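Local coordinates for protein LYND (Lyngbya aestuarii, PDB 4V1T) that probably catalyses the ATP-dependent cyclodehydration of precursor peptides to heterocycles, as a YcaO-family cyclodehydratase that binds ADP, magnesium and zinc, at residues 739-751 with 762-775. Residues are numbered along the deposited sequence; the frame is centred on the assembly and turned at random.
Sequences HFWSRFGEGRLYD and PLTEAQMNPTPMPF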
loop_
_atom_site.group_PDB
_atom_site.type_symbol
_atom_site.label_atom_id
_atom_site.label_comp_id
_atom_site.label_asym_id
_atom_site.label_seq_id
_atom_site.Cartn_x
_atom_site.Cartn_y
_atom_site.Cartn_z
ATOM N N HIS B 739 20.559 1.544 -33.111
ATOM C CA HIS B 739 20.493 0.885 -31.820
ATOM C C HIS B 739 21.905 0.895 -31.260
ATOM O O HIS B 739 22.856 0.941 -32.033
ATOM C CB HIS B 739 19.959 -0.544 -31.981
ATOM C CG HIS B 739 19.343 -1.114 -30.739
ATOM N ND1 HIS B 739 18.295 -2.006 -30.779
ATOM C CD2 HIS B 739 19.620 -0.926 -29.429
ATOM C CE1 HIS B 739 17.956 -2.347 -29.550
ATOM N NE2 HIS B 739 18.741 -1.701 -28.711
ATOM N N PHE B 740 22.059 0.877 -29.939
ATOM C CA PHE B 740 23.394 0.812 -29.344
ATOM C C PHE B 740 23.935 -0.615 -29.274
ATOM O O PHE B 740 24.893 -0.894 -28.552
ATOM C CB PHE B 740 23.418 1.467 -27.952
ATOM C CG PHE B 740 22.509 0.825 -26.923
ATOM C CD1 PHE B 740 22.709 -0.480 -26.498
ATOM C CD2 PHE B 740 21.520 1.568 -26.309
ATOM C CE1 PHE B 740 21.899 -1.044 -25.529
ATOM C CE2 PHE B 740 20.708 1.006 -25.332
ATOM C CZ PHE B 740 20.893 -0.298 -24.947
ATOM N N TRP B 741 23.327 -1.509 -30.044
ATOM C CA TRP B 741 23.836 -2.863 -30.221
ATOM C C TRP B 741 24.802 -2.880 -31.405
ATOM O O TRP B 741 24.855 -1.923 -32.178
ATOM C CB TRP B 741 22.676 -3.842 -30.442
ATOM C CG TRP B 741 21.763 -3.987 -29.248
ATOM C CD1 TRP B 741 21.993 -3.538 -27.978
ATOM C CD2 TRP B 741 20.492 -4.641 -29.217
ATOM N NE1 TRP B 741 20.936 -3.869 -27.155
ATOM C CE2 TRP B 741 20.002 -4.545 -27.896
ATOM C CE3 TRP B 741 19.715 -5.298 -30.178
ATOM C CZ2 TRP B 741 18.771 -5.076 -27.516
ATOM C CZ3 TRP B 741 18.491 -5.825 -29.797
ATOM C CH2 TRP B 741 18.034 -5.714 -28.480
ATOM N N SER B 742 25.573 -3.959 -31.535
ATOM C CA SER B 742 26.617 -4.045 -32.554
ATOM C C SER B 742 26.059 -4.281 -33.962
ATOM O O SER B 742 26.170 -5.379 -34.514
ATOM C CB SER B 742 27.608 -5.156 -32.197
ATOM O OG SER B 742 28.265 -4.884 -30.962
ATOM N N ARG B 743 25.472 -3.236 -34.540
ATOM C CA ARG B 743 24.913 -3.299 -35.897
ATOM C C ARG B 743 25.618 -2.267 -36.772
ATOM O O ARG B 743 25.397 -1.072 -36.626
ATOM C CB ARG B 743 23.401 -3.067 -35.869
ATOM C CG ARG B 743 22.677 -4.044 -34.941
ATOM C CD ARG B 743 21.187 -3.831 -34.940
ATOM N NE ARG B 743 20.459 -4.873 -34.223
ATOM C CZ ARG B 743 19.137 -4.889 -34.088
ATOM N NH1 ARG B 743 18.396 -3.913 -34.600
ATOM N NH2 ARG B 743 18.549 -5.876 -33.430
ATOM N N PHE B 744 26.469 -2.745 -37.677
ATOM C CA PHE B 744 27.433 -1.886 -38.356
ATOM C C PHE B 744 27.156 -1.687 -39.839
ATOM O O PHE B 744 28.087 -1.487 -40.627
ATOM C CB PHE B 744 28.845 -2.457 -38.177
ATOM C CG PHE B 744 29.253 -2.623 -36.743
ATOM C CD1 PHE B 744 28.852 -1.702 -35.784
ATOM C CD2 PHE B 744 30.052 -3.685 -36.352
ATOM C CE1 PHE B 744 29.217 -1.845 -34.462
ATOM C CE2 PHE B 744 30.431 -3.832 -35.027
ATOM C CZ PHE B 744 30.019 -2.913 -34.082
ATOM N N GLY B 745 25.886 -1.721 -40.222
ATOM C CA GLY B 745 25.502 -1.386 -41.589
ATOM C C GLY B 745 25.757 0.087 -41.868
ATOM O O GLY B 745 25.850 0.894 -40.944
ATOM N N GLU B 746 25.880 0.433 -43.141
ATOM C CA GLU B 746 26.162 1.808 -43.548
ATOM C C GLU B 746 25.048 2.761 -43.102
ATOM O O GLU B 746 23.907 2.352 -42.926
ATOM C CB GLU B 746 26.344 1.886 -45.072
ATOM C CG GLU B 746 25.076 1.624 -45.888
ATOM C CD GLU B 746 25.337 1.559 -47.391
ATOM O OE1 GLU B 746 26.513 1.587 -47.815
ATOM O OE2 GLU B 746 24.360 1.470 -48.160
ATOM N N GLY B 747 25.401 4.028 -42.910
ATOM C CA GLY B 747 24.443 5.051 -42.528
ATOM C C GLY B 747 24.943 6.001 -41.449
ATOM O O GLY B 747 26.101 6.409 -41.429
ATOM N N ARG B 748 24.042 6.343 -40.543
ATOM C CA ARG B 748 24.289 7.352 -39.531
ATOM C C ARG B 748 25.480 7.037 -38.619
ATOM O O ARG B 748 26.194 7.945 -38.180
ATOM C CB ARG B 748 23.026 7.539 -38.674
ATOM C CG ARG B 748 21.846 8.157 -39.402
ATOM C CD ARG B 748 20.634 8.294 -38.494
ATOM N NE ARG B 748 20.969 8.942 -37.229
ATOM C CZ ARG B 748 21.005 10.259 -37.042
ATOM N NH1 ARG B 748 20.732 11.097 -38.035
ATOM N NH2 ARG B 748 21.318 10.745 -35.848
ATOM N N LEU B 749 25.683 5.757 -38.327
ATOM C CA LEU B 749 26.760 5.340 -37.433
ATOM C C LEU B 749 28.111 5.866 -37.913
ATOM O O LEU B 749 28.945 6.295 -37.115
ATOM C CB LEU B 749 26.796 3.816 -37.318
ATOM C CG LEU B 749 27.776 3.244 -36.295
ATOM C CD1 LEU B 749 27.370 3.602 -34.869
ATOM C CD2 LEU B 749 27.875 1.740 -36.453
ATOM N N TYR B 750 28.308 5.852 -39.223
ATOM C CA TYR B 750 29.553 6.311 -39.833
ATOM C C TYR B 750 29.494 7.800 -40.163
ATOM O O TYR B 750 30.480 8.520 -39.988
ATOM C CB TYR B 750 29.850 5.501 -41.118
ATOM C CG TYR B 750 29.963 4.002 -40.889
ATOM C CD1 TYR B 750 31.182 3.419 -40.575
ATOM C CD2 TYR B 750 28.851 3.174 -40.968
ATOM C CE1 TYR B 750 31.291 2.056 -40.352
ATOM C CE2 TYR B 750 28.955 1.805 -40.749
ATOM C CZ TYR B 750 30.173 1.258 -40.434
ATOM O OH TYR B 750 30.271 -0.093 -40.219
ATOM N N ASP B 751 28.333 8.256 -40.631
ATOM C CA ASP B 751 28.215 9.574 -41.263
ATOM C C ASP B 751 28.033 10.742 -40.282
ATOM O O ASP B 751 28.620 11.808 -40.474
ATOM C CB ASP B 751 27.042 9.576 -42.248
ATOM C CG ASP B 751 27.225 8.577 -43.380
ATOM O OD1 ASP B 751 28.136 7.729 -43.296
ATOM O OD2 ASP B 751 26.447 8.634 -44.352
ATOM N N PRO B 762 35.488 9.258 -41.795
ATOM C CA PRO B 762 34.702 8.149 -41.240
ATOM C C PRO B 762 35.582 6.994 -40.786
ATOM O O PRO B 762 36.678 6.793 -41.323
ATOM C CB PRO B 762 33.814 7.709 -42.419
ATOM C CG PRO B 762 33.917 8.782 -43.439
ATOM C CD PRO B 762 35.258 9.412 -43.244
ATOM N N LEU B 763 35.109 6.243 -39.802
ATOM C CA LEU B 763 35.747 4.984 -39.446
ATOM C C LEU B 763 35.271 3.912 -40.410
ATOM O O LEU B 763 34.216 4.052 -41.029
ATOM C CB LEU B 763 35.418 4.585 -38.004
ATOM C CG LEU B 763 35.957 5.474 -36.883
ATOM C CD1 LEU B 763 35.408 4.979 -35.558
ATOM C CD2 LEU B 763 37.474 5.500 -36.850
ATOM N N THR B 764 36.059 2.849 -40.554
ATOM C CA THR B 764 35.615 1.678 -41.296
ATOM C C THR B 764 34.917 0.741 -40.327
ATOM O O THR B 764 35.013 0.916 -39.105
ATOM C CB THR B 764 36.786 0.940 -41.974
ATOM O OG1 THR B 764 37.674 0.429 -40.976
ATOM C CG2 THR B 764 37.545 1.881 -42.890
ATOM N N GLU B 765 34.218 -0.253 -40.868
ATOM C CA GLU B 765 33.503 -1.224 -40.046
ATOM C C GLU B 765 34.454 -1.935 -39.095
ATOM O O GLU B 765 34.092 -2.233 -37.957
ATOM C CB GLU B 765 32.782 -2.246 -40.928
ATOM C CG GLU B 765 32.199 -3.435 -40.175
ATOM C CD GLU B 765 31.276 -4.287 -41.027
ATOM O OE1 GLU B 765 31.182 -4.036 -42.249
ATOM O OE2 GLU B 765 30.641 -5.204 -40.469
ATOM N N ALA B 766 35.675 -2.186 -39.564
ATOM C CA ALA B 766 36.660 -2.909 -38.782
ATOM C C ALA B 766 37.187 -2.097 -37.604
ATOM O O ALA B 766 37.746 -2.661 -36.669
ATOM C CB ALA B 766 37.813 -3.338 -39.680
ATOM N N GLN B 767 37.018 -0.778 -37.657
ATOM C CA GLN B 767 37.499 0.116 -36.606
ATOM C C GLN B 767 36.419 0.435 -35.592
ATOM O O GLN B 767 36.669 1.172 -34.646
ATOM C CB GLN B 767 38.002 1.426 -37.203
ATOM C CG GLN B 767 39.157 1.266 -38.168
ATOM C CD GLN B 767 39.504 2.566 -38.859
ATOM O OE1 GLN B 767 38.696 3.129 -39.600
ATOM N NE2 GLN B 767 40.710 3.058 -38.612
ATOM N N MET B 768 35.219 -0.097 -35.794
ATOM C CA MET B 768 34.156 0.076 -34.809
ATOM C C MET B 768 34.538 -0.645 -33.526
ATOM O O MET B 768 35.243 -1.649 -33.559
ATOM C CB MET B 768 32.814 -0.439 -35.336
ATOM C CG MET B 768 32.162 0.449 -36.395
ATOM S SD MET B 768 31.896 2.132 -35.831
ATOM C CE MET B 768 31.353 2.984 -37.299
ATOM N N ASN B 769 34.079 -0.113 -32.395
ATOM C CA ASN B 769 34.402 -0.668 -31.089
ATOM C C ASN B 769 34.134 -2.169 -31.069
ATOM O O ASN B 769 33.000 -2.593 -31.286
ATOM C CB ASN B 769 33.573 0.024 -30.007
ATOM C CG ASN B 769 34.111 -0.211 -28.610
ATOM O OD1 ASN B 769 34.853 -1.162 -28.357
ATOM N ND2 ASN B 769 33.735 0.663 -27.690
ATOM N N PRO B 770 35.180 -2.981 -30.833
ATOM C CA PRO B 770 34.992 -4.427 -30.781
ATOM C C PRO B 770 34.311 -4.886 -29.494
ATOM O O PRO B 770 33.897 -6.039 -29.402
ATOM C CB PRO B 770 36.423 -4.968 -30.864
ATOM C CG PRO B 770 37.241 -3.907 -30.241
ATOM C CD PRO B 770 36.589 -2.610 -30.613
ATOM N N THR B 771 34.218 -3.996 -28.509
ATOM C CA THR B 771 33.553 -4.304 -27.253
ATOM C C THR B 771 32.065 -3.970 -27.339
ATOM O O THR B 771 31.711 -2.805 -27.487
ATOM C CB THR B 771 34.156 -3.521 -26.085
ATOM O OG1 THR B 771 35.548 -3.823 -25.979
ATOM C CG2 THR B 771 33.463 -3.894 -24.764
ATOM N N PRO B 772 31.187 -4.989 -27.252
ATOM C CA PRO B 772 29.763 -4.662 -27.312
ATOM C C PRO B 772 29.338 -3.831 -26.099
ATOM O O PRO B 772 29.854 -4.037 -24.998
ATOM C CB PRO B 772 29.073 -6.036 -27.312
ATOM C CG PRO B 772 30.160 -7.032 -27.625
ATOM C CD PRO B 772 31.420 -6.438 -27.104
ATOM N N MET B 773 28.424 -2.896 -26.307
ATOM C CA MET B 773 27.933 -2.078 -25.212
ATOM C C MET B 773 27.229 -3.005 -24.214
ATOM O O MET B 773 26.248 -3.655 -24.572
ATOM C CB MET B 773 26.996 -0.992 -25.737
ATOM C CG MET B 773 27.006 0.292 -24.908
ATOM S SD MET B 773 26.186 0.121 -23.317
ATOM C CE MET B 773 24.506 -0.138 -23.841
ATOM N N PRO B 774 27.734 -3.083 -22.965
ATOM C CA PRO B 774 27.353 -4.194 -22.076
ATOM C C PRO B 774 25.899 -4.177 -21.605
ATOM O O PRO B 774 25.286 -5.230 -21.457
ATOM C CB PRO B 774 28.290 -4.026 -20.870
ATOM C CG PRO B 774 29.206 -2.895 -21.200
ATOM C CD PRO B 774 28.549 -2.086 -22.253
ATOM N N PHE B 775 25.366 -2.989 -21.365
ATOM C CA PHE B 775 24.026 -2.847 -20.815
ATOM C C PHE B 775 22.985 -2.702 -21.918
ATOM O O PHE B 775 21.846 -2.316 -21.654
ATOM C CB PHE B 775 23.982 -1.649 -19.856
ATOM C CG PHE B 775 25.001 -1.724 -18.745
ATOM C CD1 PHE B 775 24.840 -2.623 -17.699
ATOM C CD2 PHE B 775 26.122 -0.904 -18.748
ATOM C CE1 PHE B 775 25.773 -2.701 -16.672
ATOM C CE2 PHE B 775 27.058 -0.978 -17.734
ATOM C CZ PHE B 775 26.882 -1.877 -16.691
HETATM O O HOH W 1 32.756 7.282 -38.504
#
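M768 is buried among F744, L749 and Y750. Its CB sits over the middle of one face of the F744 ring, 3.9 Å from the centroid and 11° off the normal, a CH-pi contact. CG stays by the same ring, 4.0 Å from F744 CD1. After a bend at chi2 (-57°), SD is 5.4 Å from the centroid of the F744 ring, an oblique Met-aromatic contact, and 4.1 Å from L749 CD2. It also lies oblique to the Y750 ring. The M768 and L749 side chains meet tip to tip, CE 3.7 Å from L749 CG. S742 C lies over the opposite face of F744, toward the rim.

Y750 lies on the helix 748-755. Y750 OH donates to F744 O at 2.6 Å, tying the helix back to the loop before it. E765 CB and CA approach the same OH, and L763 O is at the ring edge. A phenylalanine in place of Y750 would probably leave F744 O without this donor and the loop before the helix less firmly held. One water accepts from L763 N and donates to Y750 O.

The last residues of the chain fold back on the 739-751 segment without direct hydrogen bonds between the two. P770, P772 and P774 fit the PxPxP C-terminus of azoline-forming YcaO cyclodehydratases. E765 OE2 is hydrogen-bonded to S460 OG, and its CG passes F744 CB. N769 OD1 accepts from T771 N in an Asx turn, and N769 ND2 is hydrogen-bonded to Y674 OH.

M773 CE lies over one face of the F740 ring, 3.5 Å from the centroid, and M773 SD adds a Met-aromatic contact. H739 CD2 lies over the other face. M773 CB packs 3.5 Å from F740 O, which accepts a hydrogen bond from Y560 OH.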